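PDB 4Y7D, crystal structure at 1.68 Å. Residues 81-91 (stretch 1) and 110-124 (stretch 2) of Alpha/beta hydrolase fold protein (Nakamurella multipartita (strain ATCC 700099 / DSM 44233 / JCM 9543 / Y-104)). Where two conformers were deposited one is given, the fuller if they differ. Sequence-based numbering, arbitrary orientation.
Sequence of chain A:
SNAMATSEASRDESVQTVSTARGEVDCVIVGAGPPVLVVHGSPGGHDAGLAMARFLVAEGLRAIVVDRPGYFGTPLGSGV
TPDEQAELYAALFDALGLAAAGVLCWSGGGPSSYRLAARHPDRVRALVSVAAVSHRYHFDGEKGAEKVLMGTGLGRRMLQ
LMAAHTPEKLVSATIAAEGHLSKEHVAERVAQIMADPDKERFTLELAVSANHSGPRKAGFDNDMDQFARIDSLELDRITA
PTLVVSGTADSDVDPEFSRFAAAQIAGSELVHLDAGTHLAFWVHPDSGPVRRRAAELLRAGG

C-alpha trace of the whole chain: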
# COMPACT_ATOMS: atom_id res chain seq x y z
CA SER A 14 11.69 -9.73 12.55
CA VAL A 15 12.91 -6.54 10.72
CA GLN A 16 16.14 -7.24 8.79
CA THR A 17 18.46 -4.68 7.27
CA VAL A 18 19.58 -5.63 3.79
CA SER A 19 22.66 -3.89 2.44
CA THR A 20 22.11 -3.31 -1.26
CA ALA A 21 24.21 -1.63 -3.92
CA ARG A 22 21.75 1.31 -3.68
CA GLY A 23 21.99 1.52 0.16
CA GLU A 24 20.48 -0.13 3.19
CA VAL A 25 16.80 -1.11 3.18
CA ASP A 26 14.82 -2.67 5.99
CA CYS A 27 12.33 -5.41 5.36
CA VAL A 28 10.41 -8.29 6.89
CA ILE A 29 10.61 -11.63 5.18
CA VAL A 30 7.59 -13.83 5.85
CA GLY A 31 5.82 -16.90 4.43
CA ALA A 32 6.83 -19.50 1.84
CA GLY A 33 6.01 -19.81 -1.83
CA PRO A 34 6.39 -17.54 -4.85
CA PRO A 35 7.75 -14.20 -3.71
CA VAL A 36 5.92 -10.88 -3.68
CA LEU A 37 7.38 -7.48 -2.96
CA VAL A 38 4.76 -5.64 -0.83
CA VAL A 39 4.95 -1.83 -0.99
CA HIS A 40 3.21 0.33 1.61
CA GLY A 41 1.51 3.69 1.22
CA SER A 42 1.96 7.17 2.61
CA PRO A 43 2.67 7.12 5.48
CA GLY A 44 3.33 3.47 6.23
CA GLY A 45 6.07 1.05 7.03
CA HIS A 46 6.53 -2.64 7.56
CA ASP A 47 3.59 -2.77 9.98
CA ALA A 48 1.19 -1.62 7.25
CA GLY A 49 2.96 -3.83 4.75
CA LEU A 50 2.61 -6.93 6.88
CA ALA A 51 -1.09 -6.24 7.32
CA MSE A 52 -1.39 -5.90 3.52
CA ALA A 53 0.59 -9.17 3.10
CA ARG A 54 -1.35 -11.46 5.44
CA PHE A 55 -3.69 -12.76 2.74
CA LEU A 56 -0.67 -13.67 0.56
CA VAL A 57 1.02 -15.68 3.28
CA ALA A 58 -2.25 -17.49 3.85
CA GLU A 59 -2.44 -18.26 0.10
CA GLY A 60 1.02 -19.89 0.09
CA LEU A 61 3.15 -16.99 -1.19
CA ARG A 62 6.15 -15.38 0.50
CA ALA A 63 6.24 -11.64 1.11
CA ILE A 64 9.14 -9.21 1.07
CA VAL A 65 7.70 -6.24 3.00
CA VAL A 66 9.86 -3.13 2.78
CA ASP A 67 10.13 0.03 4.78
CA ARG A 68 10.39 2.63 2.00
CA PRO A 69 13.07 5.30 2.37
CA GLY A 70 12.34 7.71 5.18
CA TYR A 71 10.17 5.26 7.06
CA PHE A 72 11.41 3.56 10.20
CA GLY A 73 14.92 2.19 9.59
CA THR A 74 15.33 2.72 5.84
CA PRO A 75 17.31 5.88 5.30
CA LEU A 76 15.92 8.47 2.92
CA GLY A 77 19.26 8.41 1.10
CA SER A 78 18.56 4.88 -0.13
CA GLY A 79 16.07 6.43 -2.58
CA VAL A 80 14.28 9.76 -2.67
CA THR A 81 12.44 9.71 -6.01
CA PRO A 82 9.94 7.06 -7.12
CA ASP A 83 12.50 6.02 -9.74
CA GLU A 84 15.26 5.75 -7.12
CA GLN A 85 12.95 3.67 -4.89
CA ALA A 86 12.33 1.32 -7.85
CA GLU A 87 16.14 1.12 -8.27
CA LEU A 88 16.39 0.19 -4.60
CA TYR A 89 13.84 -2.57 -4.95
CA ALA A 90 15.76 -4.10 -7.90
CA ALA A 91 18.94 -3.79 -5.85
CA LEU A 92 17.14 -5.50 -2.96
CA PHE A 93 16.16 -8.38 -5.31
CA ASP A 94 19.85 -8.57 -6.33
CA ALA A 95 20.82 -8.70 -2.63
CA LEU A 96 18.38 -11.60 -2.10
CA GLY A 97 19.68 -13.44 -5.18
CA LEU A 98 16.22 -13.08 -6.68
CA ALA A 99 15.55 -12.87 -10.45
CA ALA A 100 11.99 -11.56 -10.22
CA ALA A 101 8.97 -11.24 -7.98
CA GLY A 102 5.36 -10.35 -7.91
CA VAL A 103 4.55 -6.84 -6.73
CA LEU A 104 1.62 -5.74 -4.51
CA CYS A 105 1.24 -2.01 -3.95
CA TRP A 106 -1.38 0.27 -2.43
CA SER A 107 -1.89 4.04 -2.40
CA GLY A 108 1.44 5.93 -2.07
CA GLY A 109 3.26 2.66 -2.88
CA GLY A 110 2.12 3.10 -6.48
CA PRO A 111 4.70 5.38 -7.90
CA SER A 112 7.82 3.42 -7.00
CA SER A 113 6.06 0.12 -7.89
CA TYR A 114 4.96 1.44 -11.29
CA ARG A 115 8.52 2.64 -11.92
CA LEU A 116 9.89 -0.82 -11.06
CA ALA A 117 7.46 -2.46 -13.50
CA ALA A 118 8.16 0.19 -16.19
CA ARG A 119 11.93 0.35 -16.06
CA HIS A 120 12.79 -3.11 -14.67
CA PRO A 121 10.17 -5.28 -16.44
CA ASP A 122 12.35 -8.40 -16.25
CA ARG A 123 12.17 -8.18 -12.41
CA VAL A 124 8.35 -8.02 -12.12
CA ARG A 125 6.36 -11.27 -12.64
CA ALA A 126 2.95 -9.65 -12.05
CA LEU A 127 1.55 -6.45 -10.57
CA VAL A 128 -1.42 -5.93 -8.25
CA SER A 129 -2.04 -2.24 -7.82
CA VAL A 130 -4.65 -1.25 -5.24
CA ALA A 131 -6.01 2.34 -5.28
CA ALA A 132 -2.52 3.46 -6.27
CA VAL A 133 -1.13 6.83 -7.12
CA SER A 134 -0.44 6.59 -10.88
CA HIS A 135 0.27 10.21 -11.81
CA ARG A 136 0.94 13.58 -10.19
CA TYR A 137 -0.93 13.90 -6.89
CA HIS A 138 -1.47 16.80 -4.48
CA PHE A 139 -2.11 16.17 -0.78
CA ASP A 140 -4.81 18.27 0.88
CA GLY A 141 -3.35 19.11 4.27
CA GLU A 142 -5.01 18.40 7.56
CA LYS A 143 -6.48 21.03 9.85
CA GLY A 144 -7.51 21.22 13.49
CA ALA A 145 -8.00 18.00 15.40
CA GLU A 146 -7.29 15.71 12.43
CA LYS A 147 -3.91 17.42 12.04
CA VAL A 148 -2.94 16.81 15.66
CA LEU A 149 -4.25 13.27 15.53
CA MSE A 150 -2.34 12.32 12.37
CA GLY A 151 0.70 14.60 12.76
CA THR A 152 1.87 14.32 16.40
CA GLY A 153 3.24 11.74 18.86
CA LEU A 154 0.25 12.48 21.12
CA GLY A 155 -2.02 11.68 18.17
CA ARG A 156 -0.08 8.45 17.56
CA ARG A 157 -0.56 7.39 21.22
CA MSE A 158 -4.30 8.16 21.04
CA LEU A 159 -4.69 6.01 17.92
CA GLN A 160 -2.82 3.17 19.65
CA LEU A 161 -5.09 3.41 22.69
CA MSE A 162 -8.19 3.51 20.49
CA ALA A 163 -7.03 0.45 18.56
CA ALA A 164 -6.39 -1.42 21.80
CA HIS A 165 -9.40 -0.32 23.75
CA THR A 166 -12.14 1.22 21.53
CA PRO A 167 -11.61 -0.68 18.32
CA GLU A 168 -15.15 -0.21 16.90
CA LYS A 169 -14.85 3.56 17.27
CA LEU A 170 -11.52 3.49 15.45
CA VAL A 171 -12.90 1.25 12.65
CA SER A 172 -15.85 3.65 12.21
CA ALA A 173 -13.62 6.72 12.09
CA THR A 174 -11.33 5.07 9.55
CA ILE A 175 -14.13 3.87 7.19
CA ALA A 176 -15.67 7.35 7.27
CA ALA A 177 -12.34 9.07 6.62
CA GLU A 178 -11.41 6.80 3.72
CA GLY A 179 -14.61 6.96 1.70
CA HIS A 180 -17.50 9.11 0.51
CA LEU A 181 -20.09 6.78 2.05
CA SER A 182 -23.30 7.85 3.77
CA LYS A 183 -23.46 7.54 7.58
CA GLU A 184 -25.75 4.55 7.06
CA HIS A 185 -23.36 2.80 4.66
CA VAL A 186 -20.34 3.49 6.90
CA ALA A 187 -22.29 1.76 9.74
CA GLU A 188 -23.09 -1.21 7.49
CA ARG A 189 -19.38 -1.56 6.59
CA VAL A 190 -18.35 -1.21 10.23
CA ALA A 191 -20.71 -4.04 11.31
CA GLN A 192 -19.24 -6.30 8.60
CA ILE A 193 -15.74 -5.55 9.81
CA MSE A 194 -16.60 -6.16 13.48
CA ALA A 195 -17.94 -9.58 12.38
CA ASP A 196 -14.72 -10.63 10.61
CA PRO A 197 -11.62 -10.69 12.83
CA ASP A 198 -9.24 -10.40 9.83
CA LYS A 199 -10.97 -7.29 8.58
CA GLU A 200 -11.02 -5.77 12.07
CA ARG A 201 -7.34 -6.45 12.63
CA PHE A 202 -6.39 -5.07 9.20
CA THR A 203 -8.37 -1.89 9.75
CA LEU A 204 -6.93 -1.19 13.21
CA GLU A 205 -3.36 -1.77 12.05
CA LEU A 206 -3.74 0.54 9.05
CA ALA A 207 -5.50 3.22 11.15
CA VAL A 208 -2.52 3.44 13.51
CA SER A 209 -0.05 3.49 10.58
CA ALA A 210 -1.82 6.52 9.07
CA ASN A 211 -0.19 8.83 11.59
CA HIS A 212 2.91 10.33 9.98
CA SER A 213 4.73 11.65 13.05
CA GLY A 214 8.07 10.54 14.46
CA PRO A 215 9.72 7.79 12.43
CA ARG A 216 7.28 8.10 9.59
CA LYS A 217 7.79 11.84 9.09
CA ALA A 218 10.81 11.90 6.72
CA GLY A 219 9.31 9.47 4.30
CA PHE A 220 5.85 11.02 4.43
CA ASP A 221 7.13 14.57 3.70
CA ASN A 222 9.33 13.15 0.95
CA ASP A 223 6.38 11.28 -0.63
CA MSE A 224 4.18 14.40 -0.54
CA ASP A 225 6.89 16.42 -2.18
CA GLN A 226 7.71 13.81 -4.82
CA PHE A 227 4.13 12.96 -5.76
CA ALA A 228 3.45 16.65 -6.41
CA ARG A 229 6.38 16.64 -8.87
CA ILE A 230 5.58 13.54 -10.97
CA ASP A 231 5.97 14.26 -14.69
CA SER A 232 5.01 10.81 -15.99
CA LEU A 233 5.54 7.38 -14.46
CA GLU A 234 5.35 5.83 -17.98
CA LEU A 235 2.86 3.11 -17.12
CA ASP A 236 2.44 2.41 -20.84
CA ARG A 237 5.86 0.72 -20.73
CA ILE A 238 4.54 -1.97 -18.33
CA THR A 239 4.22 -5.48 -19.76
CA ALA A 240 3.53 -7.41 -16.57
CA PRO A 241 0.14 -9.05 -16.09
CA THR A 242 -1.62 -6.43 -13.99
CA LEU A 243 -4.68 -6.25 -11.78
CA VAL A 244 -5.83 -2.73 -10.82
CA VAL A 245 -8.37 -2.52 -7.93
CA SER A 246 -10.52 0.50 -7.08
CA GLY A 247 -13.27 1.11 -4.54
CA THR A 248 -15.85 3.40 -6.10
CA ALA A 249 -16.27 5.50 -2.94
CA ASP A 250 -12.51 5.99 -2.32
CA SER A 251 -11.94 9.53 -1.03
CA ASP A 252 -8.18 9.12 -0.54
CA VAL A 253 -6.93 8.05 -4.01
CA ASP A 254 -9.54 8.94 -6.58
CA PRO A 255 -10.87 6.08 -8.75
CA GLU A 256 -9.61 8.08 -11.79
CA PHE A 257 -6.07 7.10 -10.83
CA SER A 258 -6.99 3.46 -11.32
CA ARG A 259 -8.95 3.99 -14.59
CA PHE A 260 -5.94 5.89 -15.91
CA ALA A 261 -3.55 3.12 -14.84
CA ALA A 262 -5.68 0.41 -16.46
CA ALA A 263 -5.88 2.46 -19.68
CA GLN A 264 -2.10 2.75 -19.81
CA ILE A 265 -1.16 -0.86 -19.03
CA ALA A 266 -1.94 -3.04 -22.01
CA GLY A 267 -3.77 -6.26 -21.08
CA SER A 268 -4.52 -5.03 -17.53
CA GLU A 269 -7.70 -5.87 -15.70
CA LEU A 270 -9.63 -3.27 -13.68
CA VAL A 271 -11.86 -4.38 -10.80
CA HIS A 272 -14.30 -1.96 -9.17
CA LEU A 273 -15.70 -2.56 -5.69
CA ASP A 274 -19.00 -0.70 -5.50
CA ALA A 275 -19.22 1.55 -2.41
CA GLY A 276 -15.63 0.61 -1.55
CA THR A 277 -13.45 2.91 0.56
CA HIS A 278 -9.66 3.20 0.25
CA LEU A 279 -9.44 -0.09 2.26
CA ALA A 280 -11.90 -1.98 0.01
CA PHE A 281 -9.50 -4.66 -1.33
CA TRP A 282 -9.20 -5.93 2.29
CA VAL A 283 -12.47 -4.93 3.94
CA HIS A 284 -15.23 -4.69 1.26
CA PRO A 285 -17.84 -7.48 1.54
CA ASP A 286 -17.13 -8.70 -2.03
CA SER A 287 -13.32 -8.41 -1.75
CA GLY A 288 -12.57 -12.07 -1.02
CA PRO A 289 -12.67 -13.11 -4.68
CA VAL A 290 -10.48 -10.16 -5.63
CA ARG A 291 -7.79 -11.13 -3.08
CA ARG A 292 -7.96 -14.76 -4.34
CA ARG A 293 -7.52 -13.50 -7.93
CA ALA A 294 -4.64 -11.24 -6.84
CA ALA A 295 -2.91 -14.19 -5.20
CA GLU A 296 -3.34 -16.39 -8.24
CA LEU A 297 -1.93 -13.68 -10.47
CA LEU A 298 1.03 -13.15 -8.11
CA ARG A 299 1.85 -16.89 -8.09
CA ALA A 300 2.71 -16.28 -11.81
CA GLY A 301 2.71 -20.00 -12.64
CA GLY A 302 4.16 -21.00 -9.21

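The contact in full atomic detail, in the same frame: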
# COMPACT_ATOMS: atom_id res chain seq x y z
N THR A 81 13.45 9.66 -4.98
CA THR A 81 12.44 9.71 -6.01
C THR A 81 11.75 8.36 -6.20
O THR A 81 12.35 7.33 -5.84
CB THR A 81 12.98 10.18 -7.39
OG1 THR A 81 13.82 9.17 -7.96
CG2 THR A 81 13.73 11.49 -7.28
N PRO A 82 10.54 8.35 -6.79
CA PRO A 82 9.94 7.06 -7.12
C PRO A 82 10.87 6.17 -7.94
O PRO A 82 10.94 4.93 -7.68
CB PRO A 82 8.64 7.44 -7.87
CG PRO A 82 8.29 8.76 -7.25
CD PRO A 82 9.56 9.45 -6.96
N ASP A 83 11.57 6.78 -8.91
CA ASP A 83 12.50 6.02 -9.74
C ASP A 83 13.68 5.45 -8.95
O ASP A 83 14.08 4.29 -9.19
CB ASP A 83 13.02 6.84 -10.90
CG ASP A 83 13.62 5.99 -11.99
OD1 ASP A 83 12.86 5.23 -12.67
OD2 ASP A 83 14.83 6.07 -12.15
N GLU A 84 14.22 6.24 -8.01
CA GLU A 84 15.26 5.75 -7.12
C GLU A 84 14.76 4.63 -6.17
O GLU A 84 15.49 3.72 -5.85
CB GLU A 84 15.87 6.87 -6.31
CG GLU A 84 16.64 7.82 -7.20
CD GLU A 84 17.00 9.15 -6.56
OE1 GLU A 84 16.43 9.56 -5.55
OE2 GLU A 84 17.89 9.78 -7.12
N GLN A 85 13.52 4.74 -5.69
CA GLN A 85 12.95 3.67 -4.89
C GLN A 85 12.79 2.39 -5.70
O GLN A 85 13.11 1.32 -5.18
CB GLN A 85 11.66 4.14 -4.19
CG GLN A 85 11.99 5.25 -3.21
CD GLN A 85 10.86 5.73 -2.33
OE1 GLN A 85 9.75 5.18 -2.35
NE2 GLN A 85 11.17 6.74 -1.48
N ALA A 86 12.34 2.49 -6.95
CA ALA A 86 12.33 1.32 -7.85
C ALA A 86 13.75 0.71 -7.99
O ALA A 86 13.91 -0.53 -7.95
CB ALA A 86 11.83 1.71 -9.20
N GLU A 87 14.75 1.57 -8.16
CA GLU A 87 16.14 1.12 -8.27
C GLU A 87 16.57 0.40 -7.02
O GLU A 87 17.26 -0.64 -7.10
CB GLU A 87 17.09 2.27 -8.57
CG GLU A 87 18.40 1.82 -9.19
CD GLU A 87 18.23 1.16 -10.58
OE1 GLU A 87 17.34 1.55 -11.35
OE2 GLU A 87 19.05 0.29 -10.91
N LEU A 88 16.11 0.86 -5.87
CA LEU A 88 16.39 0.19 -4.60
C LEU A 88 15.75 -1.15 -4.53
O LEU A 88 16.37 -2.09 -4.09
CB LEU A 88 15.89 1.05 -3.42
CG LEU A 88 16.16 0.55 -2.00
CD1 LEU A 88 17.63 0.43 -1.69
CD2 LEU A 88 15.49 1.44 -0.97
N TYR A 89 14.51 -1.28 -5.00
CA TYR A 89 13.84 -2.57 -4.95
C TYR A 89 14.56 -3.60 -5.82
O TYR A 89 14.72 -4.78 -5.47
CB TYR A 89 12.36 -2.50 -5.46
CG TYR A 89 11.49 -1.46 -4.76
CD1 TYR A 89 11.76 -1.08 -3.44
CD2 TYR A 89 10.40 -0.92 -5.42
CE1 TYR A 89 10.96 -0.14 -2.80
CE2 TYR A 89 9.61 0.06 -4.79
CZ TYR A 89 9.89 0.42 -3.50
OH TYR A 89 9.17 1.39 -2.89
N ALA A 90 15.01 -3.17 -6.99
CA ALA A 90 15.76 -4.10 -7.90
C ALA A 90 17.07 -4.47 -7.24
O ALA A 90 17.51 -5.62 -7.34
CB ALA A 90 16.00 -3.43 -9.26
N ALA A 91 17.70 -3.50 -6.58
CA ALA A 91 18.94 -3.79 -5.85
C ALA A 91 18.71 -4.71 -4.64
O ALA A 91 19.54 -5.56 -4.31
CB ALA A 91 19.61 -2.49 -5.43
N GLY A 110 2.25 3.13 -5.04
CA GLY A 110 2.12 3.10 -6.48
C GLY A 110 3.29 3.62 -7.26
O GLY A 110 3.79 2.94 -8.13
N PRO A 111 3.72 4.88 -6.98
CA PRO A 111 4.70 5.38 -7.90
C PRO A 111 5.98 4.59 -8.07
O PRO A 111 6.43 4.37 -9.19
CB PRO A 111 4.94 6.83 -7.40
CG PRO A 111 3.61 7.22 -6.85
CD PRO A 111 3.11 5.97 -6.19
N SER A 112 6.58 4.18 -6.97
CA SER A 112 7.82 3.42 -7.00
C SER A 112 7.56 2.01 -7.59
O SER A 112 8.42 1.47 -8.28
CB SER A 112 8.41 3.30 -5.60
OG SER A 112 7.56 2.67 -4.64
N SER A 113 6.39 1.47 -7.35
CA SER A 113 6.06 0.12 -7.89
C SER A 113 5.86 0.20 -9.41
O SER A 113 6.36 -0.67 -10.17
CB SER A 113 4.83 -0.43 -7.21
OG SER A 113 5.02 -0.57 -5.80
N TYR A 114 5.10 1.21 -9.87
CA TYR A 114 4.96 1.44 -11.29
C TYR A 114 6.31 1.67 -11.95
O TYR A 114 6.57 1.11 -13.05
CB TYR A 114 4.02 2.57 -11.61
CG TYR A 114 2.56 2.29 -11.36
CD1 TYR A 114 1.93 1.14 -11.90
CD2 TYR A 114 1.80 3.14 -10.58
CE1 TYR A 114 0.59 0.91 -11.72
CE2 TYR A 114 0.43 2.93 -10.39
CZ TYR A 114 -0.17 1.80 -10.94
OH TYR A 114 -1.50 1.57 -10.76
N ARG A 115 7.19 2.46 -11.34
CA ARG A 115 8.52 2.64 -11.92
C ARG A 115 9.34 1.32 -12.04
O ARG A 115 10.11 1.13 -12.99
CB ARG A 115 9.33 3.70 -11.18
CG ARG A 115 8.85 5.14 -11.37
CD ARG A 115 8.67 5.54 -12.83
NE ARG A 115 9.97 5.58 -13.50
CZ ARG A 115 10.16 5.54 -14.80
NH1 ARG A 115 9.14 5.31 -15.65
NH2 ARG A 115 11.40 5.64 -15.26
N LEU A 116 9.21 0.47 -11.04
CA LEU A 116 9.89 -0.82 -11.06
C LEU A 116 9.36 -1.64 -12.25
O LEU A 116 10.13 -2.18 -13.05
CB LEU A 116 9.66 -1.57 -9.75
CG LEU A 116 10.37 -2.92 -9.65
CD1 LEU A 116 11.90 -2.77 -9.65
CD2 LEU A 116 9.94 -3.68 -8.42
N ALA A 117 8.04 -1.71 -12.39
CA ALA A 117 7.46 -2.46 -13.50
C ALA A 117 7.80 -1.86 -14.87
O ALA A 117 8.00 -2.60 -15.84
CB ALA A 117 5.93 -2.63 -13.33
N ALA A 118 7.87 -0.52 -14.95
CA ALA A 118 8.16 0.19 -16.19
C ALA A 118 9.59 0.06 -16.63
O ALA A 118 9.86 -0.20 -17.81
CB ALA A 118 7.80 1.69 -16.05
N ARG A 119 10.53 0.27 -15.72
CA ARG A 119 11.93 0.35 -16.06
C ARG A 119 12.71 -0.92 -15.79
O ARG A 119 13.77 -1.10 -16.39
CB ARG A 119 12.54 1.57 -15.31
CG ARG A 119 13.92 1.98 -15.82
CD ARG A 119 14.33 3.38 -15.33
NE ARG A 119 14.23 3.44 -13.88
CZ ARG A 119 15.12 2.90 -13.04
NH1 ARG A 119 16.20 2.27 -13.52
NH2 ARG A 119 14.92 2.98 -11.71
N HIS A 120 12.20 -1.81 -14.95
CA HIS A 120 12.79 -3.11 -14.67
C HIS A 120 11.77 -4.23 -14.95
O HIS A 120 11.49 -5.06 -14.08
CB HIS A 120 13.20 -3.16 -13.20
CG HIS A 120 14.30 -2.22 -12.82
ND1 HIS A 120 15.62 -2.59 -12.82
CD2 HIS A 120 14.27 -0.94 -12.38
CE1 HIS A 120 16.36 -1.57 -12.43
NE2 HIS A 120 15.56 -0.56 -12.15
N PRO A 121 11.21 -4.27 -16.15
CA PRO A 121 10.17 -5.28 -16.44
C PRO A 121 10.60 -6.74 -16.24
O PRO A 121 9.79 -7.58 -15.86
CB PRO A 121 9.82 -5.01 -17.92
CG PRO A 121 11.10 -4.43 -18.48
CD PRO A 121 11.54 -3.50 -17.37
N ASP A 122 11.87 -7.04 -16.46
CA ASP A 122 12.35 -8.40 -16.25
C ASP A 122 12.29 -8.85 -14.77
O ASP A 122 12.46 -10.04 -14.51
CB ASP A 122 13.82 -8.52 -16.72
CG ASP A 122 13.97 -8.40 -18.24
OD1 ASP A 122 12.96 -8.40 -18.98
OD2 ASP A 122 15.13 -8.31 -18.71
N ARG A 123 12.15 -7.91 -13.85
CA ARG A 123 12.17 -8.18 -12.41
C ARG A 123 10.76 -8.29 -11.79
O ARG A 123 10.64 -8.64 -10.61
CB ARG A 123 12.91 -7.08 -11.65
CG ARG A 123 14.25 -6.69 -12.20
CD ARG A 123 15.19 -7.84 -12.44
NE ARG A 123 15.71 -8.50 -11.22
CZ ARG A 123 16.74 -8.05 -10.48
NH1 ARG A 123 17.34 -6.90 -10.74
NH2 ARG A 123 17.15 -8.75 -9.44
N VAL A 124 9.73 -8.02 -12.59
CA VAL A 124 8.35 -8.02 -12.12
C VAL A 124 7.52 -9.12 -12.85
O VAL A 124 7.27 -9.04 -14.07
CB VAL A 124 7.73 -6.63 -12.32
CG1 VAL A 124 6.29 -6.61 -11.88
CG2 VAL A 124 8.52 -5.57 -11.56

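How do the two backbones meet? Helix 82-91 crosses helix 110-119 at 63°, and the axes approach to 7.5 Å. The CA atoms of Pro82 and Ser112 lie 4.2 Å apart, and those of Ala86 and Leu116 4.6 Å. Near the start of the first helix, Pro82 O receives a CA-H...O contact from Ser112 CA at 3.5 Å.

Which bumps fill which hollows? Two small side chains act as reciprocal knobs. The methyl of Ala86 sits among Ser112, Arg115, Leu116 and Arg119, so deep that its CB is 3.4 Å from Leu116 N, a backbone atom. In return, Ser112 enters a hollow formed by Pro82, Gln85, Ala86 and Tyr89, its CB 3.6 Å from Gln85 CB. This knob is polar at its tip: Ser112 OG and Tyr89 OH share a hydrogen bond of 2.7 Å, formed at the edge of the tyrosine ring.

What extends the fit beyond these knobs? Pro82 CB meets Pro111 CB at 3.8 Å. Farther along, Leu116 lies against Tyr89 and Ala90: both methyls come near Tyr89 CB, CD2 at 4.0 Å and CD1 at 4.2 Å, and Leu116 CD1 is also 4.2 Å from Ala90 CB. That alanine methyl also covers one face of the His120 ring, a CH-pi contact with CB 3.8 Å from the ring centroid.

How is the charged border held? Asp83 points its CA-to-CB bond sideways, but its carboxylate comes nearer and bridges two arginines: OD1 accepts from Arg119 NE at 2.6 Å and from both Arg115 NE and Arg115 NH2 at 3.0 Å. One turn later, Glu87 OE1 forms a salt bridge with Arg119 NH1 at 2.6 Å and accepts from His120 NE2 at 2.9 Å. Arg119 thus links acids on successive turns, and Arg115 adds a second positive charge beside Asp83.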